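Local coordinates for protein 2-oxo-1,2-dihydroquinoline 8-monooxygenase, oxygenase component (Pseudomonas putida, PDB 1Z02) that probably hydroxylates 2-oxo-1,2-dihydroquinoline at carbon 8, as the oxygenase component of a Rieske-type monooxygenase that carries a [2Fe-2S] cluster and a mononuclear iron, at residues 347-351 / 352-356; 356-359 / 360-364. All blocks are in the same frame, centred on the assembly; numbering follows the deposited sequence.

Contact 1 of 2, residues 347-351 / 352-356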
loop_
_atom_site.group_PDB
_atom_site.type_symbol
_atom_site.label_atom_id
_atom_site.label_comp_id
_atom_site.label_asym_id
_atom_site.label_seq_id
_atom_site.Cartn_x
_atom_site.Cartn_y
_atom_site.Cartn_z
ATOM N N TYR A 347 -41.844 -1.715 -6.941
ATOM C CA TYR A 347 -41.759 -2.334 -8.260
ATOM C C TYR A 347 -41.088 -1.429 -9.299
ATOM O O TYR A 347 -40.224 -1.872 -10.056
ATOM C CB TYR A 347 -43.163 -2.715 -8.738
ATOM C CG TYR A 347 -43.177 -3.527 -10.010
ATOM C CD1 TYR A 347 -42.775 -4.863 -10.014
ATOM C CD2 TYR A 347 -43.576 -2.955 -11.217
ATOM C CE1 TYR A 347 -42.769 -5.610 -11.187
ATOM C CE2 TYR A 347 -43.574 -3.691 -12.394
ATOM C CZ TYR A 347 -43.169 -5.014 -12.373
ATOM O OH TYR A 347 -43.154 -5.734 -13.544
ATOM N N ARG A 348 -41.491 -0.166 -9.346
ATOM C CA ARG A 348 -40.905 0.761 -10.303
ATOM C C ARG A 348 -39.460 1.084 -9.943
ATOM O O ARG A 348 -38.667 1.450 -10.807
ATOM C CB ARG A 348 -41.716 2.051 -10.371
ATOM C CG ARG A 348 -41.341 2.891 -11.575
ATOM C CD ARG A 348 -42.319 4.021 -11.821
ATOM N NE ARG A 348 -41.991 4.725 -13.054
ATOM C CZ ARG A 348 -42.132 4.211 -14.272
ATOM N NH1 ARG A 348 -41.799 4.928 -15.337
ATOM N NH2 ARG A 348 -42.626 2.994 -14.430
ATOM N N TYR A 349 -39.122 0.962 -8.664
ATOM C CA TYR A 349 -37.756 1.215 -8.214
ATOM C C TYR A 349 -36.880 0.064 -8.724
ATOM O O TYR A 349 -35.850 0.277 -9.358
ATOM C CB TYR A 349 -37.688 1.259 -6.677
ATOM C CG TYR A 349 -36.264 1.284 -6.150
ATOM C CD1 TYR A 349 -35.474 2.429 -6.268
ATOM C CD2 TYR A 349 -35.671 0.130 -5.628
ATOM C CE1 TYR A 349 -34.126 2.421 -5.888
ATOM C CE2 TYR A 349 -34.329 0.115 -5.249
ATOM C CZ TYR A 349 -33.568 1.261 -5.386
ATOM O OH TYR A 349 -32.247 1.248 -5.034
ATOM N N ASP A 350 -37.322 -1.159 -8.448
ATOM C CA ASP A 350 -36.595 -2.363 -8.836
ATOM C C ASP A 350 -36.347 -2.531 -10.330
ATOM O O ASP A 350 -35.276 -2.982 -10.736
ATOM C CB ASP A 350 -37.339 -3.604 -8.345
ATOM C CG ASP A 350 -37.332 -3.734 -6.840
ATOM O OD1 ASP A 350 -38.128 -4.545 -6.319
ATOM O OD2 ASP A 350 -36.529 -3.041 -6.177
ATOM N N HIS A 351 -37.326 -2.164 -11.147
ATOM C CA HIS A 351 -37.200 -2.357 -12.585
ATOM C C HIS A 351 -37.103 -1.092 -13.418
ATOM O O HIS A 351 -37.133 -1.157 -14.646
ATOM C CB HIS A 351 -38.374 -3.205 -13.072
ATOM C CG HIS A 351 -38.589 -4.448 -12.262
ATOM N ND1 HIS A 351 -37.739 -5.531 -12.320
ATOM C CD2 HIS A 351 -39.527 -4.754 -11.335
ATOM C CE1 HIS A 351 -38.143 -6.451 -11.461
ATOM N NE2 HIS A 351 -39.225 -6.004 -10.850
ATOM N N MET A 352 -36.978 0.057 -12.765
ATOM C CA MET A 352 -36.880 1.304 -13.505
ATOM C C MET A 352 -35.840 2.254 -12.911
ATOM O O MET A 352 -34.760 2.439 -13.478
ATOM C CB MET A 352 -38.251 1.986 -13.549
ATOM C CG MET A 352 -38.494 2.795 -14.807
ATOM S SD MET A 352 -37.200 4.022 -15.093
ATOM C CE MET A 352 -38.134 5.497 -15.016
ATOM N N TYR A 353 -36.163 2.844 -11.765
ATOM C CA TYR A 353 -35.262 3.787 -11.110
ATOM C C TYR A 353 -33.876 3.231 -10.776
ATOM O O TYR A 353 -32.863 3.852 -11.097
ATOM C CB TYR A 353 -35.894 4.327 -9.826
ATOM C CG TYR A 353 -37.289 4.895 -9.987
ATOM C CD1 TYR A 353 -37.667 5.563 -11.154
ATOM C CD2 TYR A 353 -38.215 4.806 -8.949
ATOM C CE1 TYR A 353 -38.936 6.131 -11.276
ATOM C CE2 TYR A 353 -39.477 5.370 -9.060
ATOM C CZ TYR A 353 -39.833 6.031 -10.222
ATOM O OH TYR A 353 -41.088 6.585 -10.327
ATOM N N LYS A 354 -33.817 2.073 -10.129
ATOM C CA LYS A 354 -32.520 1.506 -9.764
ATOM C C LYS A 354 -31.603 1.201 -10.947
ATOM O O LYS A 354 -30.518 1.764 -11.053
ATOM C CB LYS A 354 -32.703 0.241 -8.923
ATOM C CG LYS A 354 -31.395 -0.330 -8.390
ATOM C CD LYS A 354 -31.621 -1.607 -7.589
ATOM C CE LYS A 354 -30.306 -2.152 -7.048
ATOM N NZ LYS A 354 -30.481 -3.443 -6.316
ATOM N N PRO A 355 -32.018 0.312 -11.858
ATOM C CA PRO A 355 -31.140 0.011 -12.991
ATOM C C PRO A 355 -30.864 1.169 -13.950
ATOM O O PRO A 355 -29.733 1.353 -14.387
ATOM C CB PRO A 355 -31.855 -1.148 -13.681
ATOM C CG PRO A 355 -33.300 -0.833 -13.425
ATOM C CD PRO A 355 -33.286 -0.431 -11.967
ATOM N N LEU A 356 -31.888 1.953 -14.276
ATOM C CA LEU A 356 -31.711 3.057 -15.215
ATOM C C LEU A 356 -31.226 4.380 -14.638
ATOM O O LEU A 356 -30.521 5.121 -15.318
ATOM C CB LEU A 356 -33.011 3.313 -15.982
ATOM C CG LEU A 356 -33.512 2.213 -16.927
ATOM C CD1 LEU A 356 -34.812 2.654 -17.577
ATOM C CD2 LEU A 356 -32.475 1.938 -18.017
HETATM O O HOH W 1 -31.092 -1.070 -3.981
#

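Contact 2 of 2, residues 356-359 / 360-364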
loop_
_atom_site.group_PDB
_atom_site.type_symbol
_atom_site.label_atom_id
_atom_site.label_comp_id
_atom_site.label_asym_id
_atom_site.label_seq_id
_atom_site.Cartn_x
_atom_site.Cartn_y
_atom_site.Cartn_z
ATOM N N LEU A 356 -31.888 1.953 -14.276
ATOM C CA LEU A 356 -31.711 3.057 -15.215
ATOM C C LEU A 356 -31.226 4.380 -14.638
ATOM O O LEU A 356 -30.521 5.121 -15.318
ATOM C CB LEU A 356 -33.011 3.313 -15.982
ATOM C CG LEU A 356 -33.512 2.213 -16.927
ATOM C CD1 LEU A 356 -34.812 2.654 -17.577
ATOM C CD2 LEU A 356 -32.475 1.938 -18.017
ATOM N N CYS A 357 -31.596 4.687 -13.398
ATOM C CA CYS A 357 -31.189 5.951 -12.795
ATOM C C CYS A 357 -30.085 5.894 -11.746
ATOM O O CYS A 357 -28.995 6.423 -11.969
ATOM C CB CYS A 357 -32.411 6.654 -12.214
ATOM S SG CYS A 357 -33.638 7.072 -13.477
ATOM N N LEU A 358 -30.354 5.274 -10.599
ATOM C CA LEU A 358 -29.338 5.195 -9.556
ATOM C C LEU A 358 -28.059 4.545 -10.078
ATOM O O LEU A 358 -26.960 4.872 -9.631
ATOM C CB LEU A 358 -29.877 4.430 -8.343
ATOM C CG LEU A 358 -31.048 5.098 -7.606
ATOM C CD1 LEU A 358 -31.159 4.516 -6.203
ATOM C CD2 LEU A 358 -30.814 6.608 -7.518
ATOM N N HIS A 359 -28.205 3.632 -11.034
ATOM C CA HIS A 359 -27.054 2.958 -11.636
ATOM C C HIS A 359 -26.756 3.492 -13.041
ATOM O O HIS A 359 -25.677 4.009 -13.301
ATOM C CB HIS A 359 -27.304 1.456 -11.734
ATOM C CG HIS A 359 -26.915 0.694 -10.510
ATOM N ND1 HIS A 359 -25.637 0.714 -10.000
ATOM C CD2 HIS A 359 -27.628 -0.133 -9.709
ATOM C CE1 HIS A 359 -25.577 -0.069 -8.935
ATOM N NE2 HIS A 359 -26.773 -0.595 -8.738
ATOM N N GLY A 360 -27.730 3.366 -13.936
ATOM C CA GLY A 360 -27.551 3.801 -15.313
ATOM C C GLY A 360 -27.119 5.237 -15.530
ATOM O O GLY A 360 -26.350 5.529 -16.443
ATOM N N PHE A 361 -27.610 6.136 -14.689
ATOM C CA PHE A 361 -27.278 7.551 -14.798
ATOM C C PHE A 361 -26.081 7.925 -13.921
ATOM O O PHE A 361 -25.065 8.418 -14.415
ATOM C CB PHE A 361 -28.495 8.398 -14.385
ATOM C CG PHE A 361 -28.337 9.866 -14.648
ATOM C CD1 PHE A 361 -28.480 10.379 -15.936
ATOM C CD2 PHE A 361 -28.031 10.739 -13.610
ATOM C CE1 PHE A 361 -28.322 11.744 -16.178
ATOM C CE2 PHE A 361 -27.869 12.098 -13.839
ATOM C CZ PHE A 361 -28.014 12.604 -15.126
ATOM N N ASN A 362 -26.206 7.679 -12.619
ATOM C CA ASN A 362 -25.160 8.040 -11.658
ATOM C C ASN A 362 -23.857 7.236 -11.617
ATOM O O ASN A 362 -22.880 7.703 -11.049
ATOM C CB ASN A 362 -25.771 8.112 -10.253
ATOM C CG ASN A 362 -26.751 9.257 -10.118
ATOM O OD1 ASN A 362 -27.939 9.063 -9.864
ATOM N ND2 ASN A 362 -26.255 10.464 -10.305
ATOM N N ASP A 363 -23.819 6.040 -12.194
ATOM C CA ASP A 363 -22.568 5.281 -12.183
ATOM C C ASP A 363 -21.490 6.058 -12.940
ATOM O O ASP A 363 -20.308 5.960 -12.628
ATOM C CB ASP A 363 -22.746 3.907 -12.833
ATOM C CG ASP A 363 -23.404 2.901 -11.910
ATOM O OD1 ASP A 363 -23.682 1.769 -12.374
ATOM O OD2 ASP A 363 -23.636 3.235 -10.725
ATOM N N SER A 364 -21.903 6.839 -13.934
ATOM C CA SER A 364 -20.961 7.628 -14.724
ATOM C C SER A 364 -20.254 8.676 -13.877
ATOM O O SER A 364 -19.105 9.027 -14.143
ATOM C CB SER A 364 -21.690 8.322 -15.878
ATOM O OG SER A 364 -22.248 7.373 -16.765
#

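Contact 1 of 2, residues 347-351 / 352-356
Arg348 and Tyr349 each reach one turn down helix 339-359 and lie against an aromatic ring or an alkyl chain five residues on. The CH-pi contacts come first. Arg348 CG sits over one face of the Tyr353 ring, 4.1 Å from its centroid, and the extended arginine chain then runs out past the phenol, with CD 3.2 Å from Tyr353 OH. The same trick is repeated by Lys354, whose CB lies 4.0 Å from the centroid of the Tyr349 ring. That ring gets there because Tyr349 CG is anti to the backbone N (chi1 170°), which swings its far end back toward the next turn. Apolar Met352 CG packs over the face of the Arg348 guanidinium.

The backbone keeps the same i to i+5 spacing: Lys354 N donates to Tyr349 O over 2.8 Å. This is a pi-type widening of the helix, and it comes where Pro355 has no N-H to give. A like bond from Tyr353 N to Arg348 O is less certain, because that oxygen sits too close to a neighbour in the model.

Of the polar groups, Tyr353 OH lies at the guanidinium edge. A water 2.8 Å from Tyr349 OH makes a weak link to Lys354 NZ. The two oxygens of Glu309 take Arg348 NH1, in a salt bridge, and Tyr353 OH, which probably limits the rotation of both groups.

Contact 2 of 2, residues 356-359 / 360-364
Helix 339-359 ends here on a wide pi-type turn, and residues 360-362 carry the chain round, with helical backbone angles but without regular bonding, into helix 363-376 of the Bet v 1-like (helix-grip) catalytic domain. Cys357 O holds the turn with two donors: Asn362 N meets it almost head-on at 3.1 Å, whereas Phe361 N, equally distant from Cys357 O, comes in from above the carbonyl plane. A bond from Asp363 N to His359 O is less certain, since that oxygen lies too close to a neighbour in the model.

Phe361 CB lies 3.2 Å from Cys357 O, and with CG anti to its backbone N (chi1 -172°) the ring is carried away from the helix end to stack on His225, a ligand of the mononuclear iron. Asn362 brings its CB to 3.5 Å from Leu358 O; beyond that its ND2 bonds to OD1 of the iron ligand Asp365 and its OD1 accepts from Gln314, so this second-shell amide is gripped at both ends.

On another side of the turn, Asp363 OD2 makes a salt bridge with Arg203. His359 approaches the same group with ring and carboxylate planes 71° apart: its ND1 splits one N-H between the syn lone pairs of Asp363 OD1 and OD2, each 3.3 Å away.

How the contacts relate
Contact 1 comes first along the chain and contact 2 follows directly, the two sharing Leu356, with centres 11 Å apart. Both belong to helix 339-359, and contact 2 continues into the start of helix 363-376. Backbone bonds, probably Tyr353 O to Leu358 N and Pro355 O to Gly360 N, carry the wide turns from one into the other, and Tyr349 OH packs on Leu358 CD1. Both pack on strand 325-335 of the large antiparallel sheet: Tyr349 and Tyr353 meet Leu332, as does Leu358. The chain thus passes from a part of the helix away from both metal centres to the neighbourhood of the mononuclear iron, bound by His221, His225 and Asp365.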